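Local structure of carbon monoxide dehydrogenase (Thermococcus sp. AM4, 6T7J) at residues I337-Y341 with Q342-P346. The protein probably oxidises carbon monoxide to carbon dioxide at a nickel-iron-sulfur cluster, which is nickel-free in this as-isolated protein. Residues are numbered along the deposited sequence; the frame is centred on the assembly and turned at random.
Sequences IIVDY and QCIMP. With MSK (Broken Fe4S4 cluster), chain F.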
loop_
_atom_site.group_PDB
_atom_site.type_symbol
_atom_site.label_atom_id
_atom_site.label_comp_id
_atom_site.label_asym_id
_atom_site.label_seq_id
_atom_site.Cartn_x
_atom_site.Cartn_y
_atom_site.Cartn_z
ATOM N N ILE A 337 26.093 2.126 15.585
ATOM C CA ILE A 337 24.778 2.741 15.441
ATOM C C ILE A 337 23.755 1.615 15.331
ATOM O O ILE A 337 23.865 0.747 14.454
ATOM C CB ILE A 337 24.707 3.699 14.239
ATOM C CG1 ILE A 337 23.290 4.256 14.080
ATOM C CG2 ILE A 337 25.185 3.026 12.954
ATOM C CD1 ILE A 337 23.232 5.570 13.323
ATOM N N ILE A 338 22.778 1.623 16.232
ATOM C CA ILE A 338 21.788 0.562 16.368
ATOM C C ILE A 338 20.477 1.080 15.803
ATOM O O ILE A 338 19.916 2.054 16.321
ATOM C CB ILE A 338 21.615 0.136 17.835
ATOM C CG1 ILE A 338 22.963 0.128 18.561
ATOM C CG2 ILE A 338 20.924 -1.218 17.927
ATOM C CD1 ILE A 338 23.981 -0.794 17.943
ATOM N N VAL A 339 19.979 0.431 14.751
ATOM C CA VAL A 339 18.799 0.904 14.041
ATOM C C VAL A 339 17.725 -0.175 14.049
ATOM O O VAL A 339 18.017 -1.373 14.121
ATOM C CB VAL A 339 19.141 1.332 12.597
ATOM C CG1 VAL A 339 20.208 2.416 12.610
ATOM C CG2 VAL A 339 19.603 0.138 11.779
ATOM N N ASP A 340 16.465 0.265 13.993
ATOM C CA ASP A 340 15.348 -0.657 13.817
ATOM C C ASP A 340 14.707 -0.447 12.448
ATOM O O ASP A 340 14.957 -1.230 11.527
ATOM C CB ASP A 340 14.317 -0.512 14.945
ATOM C CG ASP A 340 14.016 0.934 15.297
ATOM O OD1 ASP A 340 14.244 1.821 14.451
ATOM O OD2 ASP A 340 13.532 1.179 16.424
ATOM N N TYR A 341 13.895 0.599 12.287
ATOM C CA TYR A 341 13.323 0.889 10.978
ATOM C C TYR A 341 12.946 2.363 10.884
ATOM O O TYR A 341 12.971 3.100 11.873
ATOM C CB TYR A 341 12.112 -0.007 10.674
ATOM C CG TYR A 341 11.086 -0.160 11.782
ATOM C CD1 TYR A 341 10.531 0.947 12.412
ATOM C CD2 TYR A 341 10.649 -1.421 12.170
ATOM C CE1 TYR A 341 9.585 0.800 13.412
ATOM C CE2 TYR A 341 9.704 -1.577 13.166
ATOM C CZ TYR A 341 9.176 -0.464 13.783
ATOM O OH TYR A 341 8.237 -0.622 14.774
ATOM N N GLN A 342 12.605 2.773 9.656
ATOM C CA GLN A 342 12.100 4.099 9.303
ATOM C C GLN A 342 13.188 5.168 9.321
ATOM O O GLN A 342 13.802 5.435 10.359
ATOM C CB GLN A 342 10.935 4.498 10.213
ATOM C CG GLN A 342 9.669 3.698 9.956
ATOM C CD GLN A 342 8.588 3.976 10.975
ATOM O OE1 GLN A 342 8.495 5.080 11.510
ATOM N NE2 GLN A 342 7.763 2.971 11.254
ATOM N N CYS A 343 13.424 5.772 8.152
ATOM C CA CYS A 343 14.363 6.882 7.966
ATOM C C CYS A 343 15.799 6.494 8.308
ATOM O O CYS A 343 16.616 7.350 8.660
ATOM C CB CYS A 343 13.937 8.118 8.765
ATOM S SG CYS A 343 12.249 8.685 8.439
ATOM N N ILE A 344 16.121 5.207 8.202
ATOM C CA ILE A 344 17.500 4.739 8.287
ATOM C C ILE A 344 18.062 4.776 6.871
ATOM O O ILE A 344 17.775 3.898 6.057
ATOM C CB ILE A 344 17.597 3.337 8.890
ATOM C CG1 ILE A 344 16.745 3.225 10.157
ATOM C CG2 ILE A 344 19.052 2.986 9.165
ATOM C CD1 ILE A 344 17.171 4.159 11.268
ATOM N N MET A 345 18.855 5.799 6.573
ATOM C CA MET A 345 19.496 5.901 5.270
ATOM C C MET A 345 20.330 4.653 5.013
ATOM O O MET A 345 21.202 4.327 5.830
ATOM C CB MET A 345 20.395 7.133 5.197
ATOM C CG MET A 345 19.669 8.463 5.143
ATOM S SD MET A 345 20.831 9.811 4.837
ATOM C CE MET A 345 19.790 11.240 5.132
ATOM N N PRO A 346 20.091 3.919 3.924
ATOM C CA PRO A 346 21.007 2.817 3.585
ATOM C C PRO A 346 22.446 3.280 3.457
ATOM O O PRO A 346 23.373 2.526 3.788
ATOM C CB PRO A 346 20.451 2.298 2.250
ATOM C CG PRO A 346 19.008 2.721 2.246
ATOM C CD PRO A 346 18.963 4.027 2.980
HETATM S S1 MSK F . 12.483 10.619 12.032
HETATM S S3 MSK F . 9.866 11.030 9.786
HETATM S S4 MSK F . 12.929 12.398 9.061
HETATM S S5 MSK F . 10.949 13.390 11.709
HETATM FE FE1 MSK F . 10.491 10.035 12.926
HETATM FE FE2 MSK F . 12.896 12.758 11.215
HETATM FE FE3 MSK F . 10.859 12.983 9.396
HETATM FE FE4 MSK F . 12.046 10.584 9.804
#
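V339 and I344 meet obliquely across the bend of the chain, CG1 of V339 lying 3.7 Å from CG2 of I344, while CD1 of I344 comes equally near CB of V339. Their branched side chains fill the buried inside of the bend methyl to methyl, and H267 of strand 261-268 packs on both. At the turn itself, the Y341 ring and the Q342 amide run side by side in the same direction, their planes 17° apart, with NE2 of Q342 set obliquely 3.6 Å from CD1 of Y341. A long amide, extended beyond CG (chi2 173°), can lie along the ring while its OE1 reaches K559. OH of Y341 bonds to N270 and D106, and the H202 ring of the second subunit stacks edge-to-face on the tyrosine. D340 braces the bend: OD1 receives the backbone N-H of Y341 and of H269, OD2 that of N270. C343 offers a soft thiolate sulfur, well suited to iron, SG binding FE4 at 2.3 Å. Functional loops at the C-terminal edge of a parallel sheet are characteristic of Rossmann-like α/β domains; here the loop after strand 336-339 supplies C343 to active-site cluster C of carbon monoxide dehydrogenase.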